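Local coordinates for protein deoxyhypusine synthase, putative (Entamoeba histolytica, PDB 7L9R) that probably acts as a deoxyhypusine synthase, the NAD-dependent transferase that builds deoxyhypusine on a lysine of the translation factor eIF5A, at residues 198-201 with 206-209. Residues are numbered along the deposited sequence; the frame is centred on the assembly and turned at random.
Sequences ERLN and VITW
Asn201 and Thr208 bring the two backbones closest, CA to CA 5.6 Å, just past the end of helix 189-200 and in the first turn of helix 206-212. Asn201 has left-handed backbone angles (phi 54°, psi 51°). Its CB points away from the second helix, and its backbone makes the contact. The CB of Thr208 is directed toward the 198-201 segment. Thr208 OG1 lies 3.3 Å from Asn201 N, and Thr208 CG2 packs 3.9 Å from Asn201 CA. With CG2 anti to the backbone N and OG1 beside that N (chi1 -67°), the methyl and the hydroxyl both reach Asn201. Thr208 OG1 accepts a hydrogen bond from Asp202 N, donates one to Gly197 O and is also hydrogen-bonded to Ser205 OG. Leu200 crosses Thr208 at about a right angle, its CB 3.9 Å from Thr208 OG1. CD2 of Leu200 meets Ile207 CD1 at 4.0 Å. These two side chains also cross nearly perpendicularly, touching through methyl groups. Ile129 of helix 124-130 packs against both. Asp128 of that helix accepts hydrogen bonds from Val206 N and Ile207 N, at the start of helix 206-212. The contact thus joins two consecutive helices across a short turn, beside helix 124-130. The hydroxyl of buried Thr208, both donor and acceptor, links helix 206-212 to the end of helix 189-200 and to the turn between them, and the Leu200-Ile207 pair adds apolar packing beside it.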
loop_
_atom_site.group_PDB
_atom_site.type_symbol
_atom_site.label_atom_id
_atom_site.label_comp_id
_atom_site.label_asym_id
_atom_site.label_seq_id
_atom_site.Cartn_x
_atom_site.Cartn_y
_atom_site.Cartn_z
ATOM N N GLU B 198 -19.858 -23.168 24.872
ATOM C CA GLU B 198 -20.845 -23.940 25.620
ATOM C C GLU B 198 -21.629 -23.052 26.575
ATOM O O GLU B 198 -22.835 -23.245 26.762
ATOM C CB GLU B 198 -20.163 -25.073 26.391
ATOM C CG GLU B 198 -19.404 -26.050 25.504
ATOM C CD GLU B 198 -18.504 -27.009 26.283
ATOM O OE1 GLU B 198 -18.026 -26.647 27.386
ATOM O OE2 GLU B 198 -18.287 -28.139 25.785
ATOM N N ARG B 199 -20.961 -22.082 27.197
ATOM C CA ARG B 199 -21.645 -21.203 28.138
ATOM C C ARG B 199 -22.607 -20.265 27.418
ATOM O O ARG B 199 -23.708 -19.998 27.910
ATOM C CB ARG B 199 -20.613 -20.407 28.937
ATOM C CG ARG B 199 -21.193 -19.558 30.047
ATOM C CD ARG B 199 -20.135 -18.618 30.613
ATOM N NE ARG B 199 -20.614 -17.947 31.814
ATOM C CZ ARG B 199 -20.393 -18.378 33.047
ATOM N NH1 ARG B 199 -19.684 -19.471 33.279
ATOM N NH2 ARG B 199 -20.916 -17.710 34.072
ATOM N N LEU B 200 -22.200 -19.748 26.257
ATOM C CA LEU B 200 -23.025 -18.792 25.526
ATOM C C LEU B 200 -24.308 -19.445 25.020
ATOM O O LEU B 200 -25.402 -18.887 25.171
ATOM C CB LEU B 200 -22.225 -18.208 24.365
ATOM C CG LEU B 200 -22.905 -17.118 23.543
ATOM C CD1 LEU B 200 -23.205 -15.910 24.424
ATOM C CD2 LEU B 200 -22.040 -16.734 22.355
ATOM N N ASN B 201 -24.187 -20.628 24.414
ATOM C CA ASN B 201 -25.330 -21.447 24.016
ATOM C C ASN B 201 -26.304 -20.651 23.150
ATOM O O ASN B 201 -27.506 -20.586 23.414
ATOM C CB ASN B 201 -26.027 -22.023 25.242
ATOM C CG ASN B 201 -27.037 -23.093 24.890
ATOM O OD1 ASN B 201 -26.875 -23.831 23.917
ATOM N ND2 ASN B 201 -28.098 -23.176 25.681
ATOM N N VAL B 206 -20.632 -18.126 16.197
ATOM C CA VAL B 206 -19.630 -19.064 15.701
ATOM C C VAL B 206 -19.180 -20.006 16.817
ATOM O O VAL B 206 -19.115 -21.230 16.630
ATOM C CB VAL B 206 -18.443 -18.294 15.090
ATOM C CG1 VAL B 206 -17.291 -19.236 14.769
ATOM C CG2 VAL B 206 -18.883 -17.520 13.835
ATOM N N ILE B 207 -18.891 -19.459 18.005
ATOM C CA ILE B 207 -18.236 -20.282 19.025
ATOM C C ILE B 207 -19.176 -21.346 19.586
ATOM O O ILE B 207 -18.730 -22.445 19.937
ATOM C CB ILE B 207 -17.638 -19.421 20.159
ATOM C CG1 ILE B 207 -18.734 -18.681 20.928
ATOM C CG2 ILE B 207 -16.599 -18.451 19.606
ATOM C CD1 ILE B 207 -18.216 -17.963 22.149
ATOM N N THR B 208 -20.478 -21.071 19.672
ATOM C CA THR B 208 -21.381 -22.115 20.152
ATOM C C THR B 208 -21.390 -23.304 19.202
ATOM O O THR B 208 -21.339 -24.460 19.640
ATOM C CB THR B 208 -22.796 -21.573 20.338
ATOM O OG1 THR B 208 -22.814 -20.611 21.405
ATOM C CG2 THR B 208 -23.763 -22.714 20.652
ATOM N N TRP B 209 -21.434 -23.040 17.895
ATOM C CA TRP B 209 -21.433 -24.125 16.920
ATOM C C TRP B 209 -20.068 -24.793 16.816
ATOM O O TRP B 209 -19.988 -25.979 16.480
ATOM C CB TRP B 209 -21.882 -23.610 15.555
ATOM C CG TRP B 209 -23.381 -23.539 15.413
ATOM C CD1 TRP B 209 -24.153 -22.417 15.442
ATOM C CD2 TRP B 209 -24.279 -24.641 15.227
ATOM N NE1 TRP B 209 -25.470 -22.746 15.286
ATOM C CE2 TRP B 209 -25.579 -24.106 15.151
ATOM C CE3 TRP B 209 -24.109 -26.025 15.119
ATOM C CZ2 TRP B 209 -26.711 -24.906 14.970
ATOM C CZ3 TRP B 209 -25.242 -26.825 14.935
ATOM C CH2 TRP B 209 -26.521 -26.259 14.858
#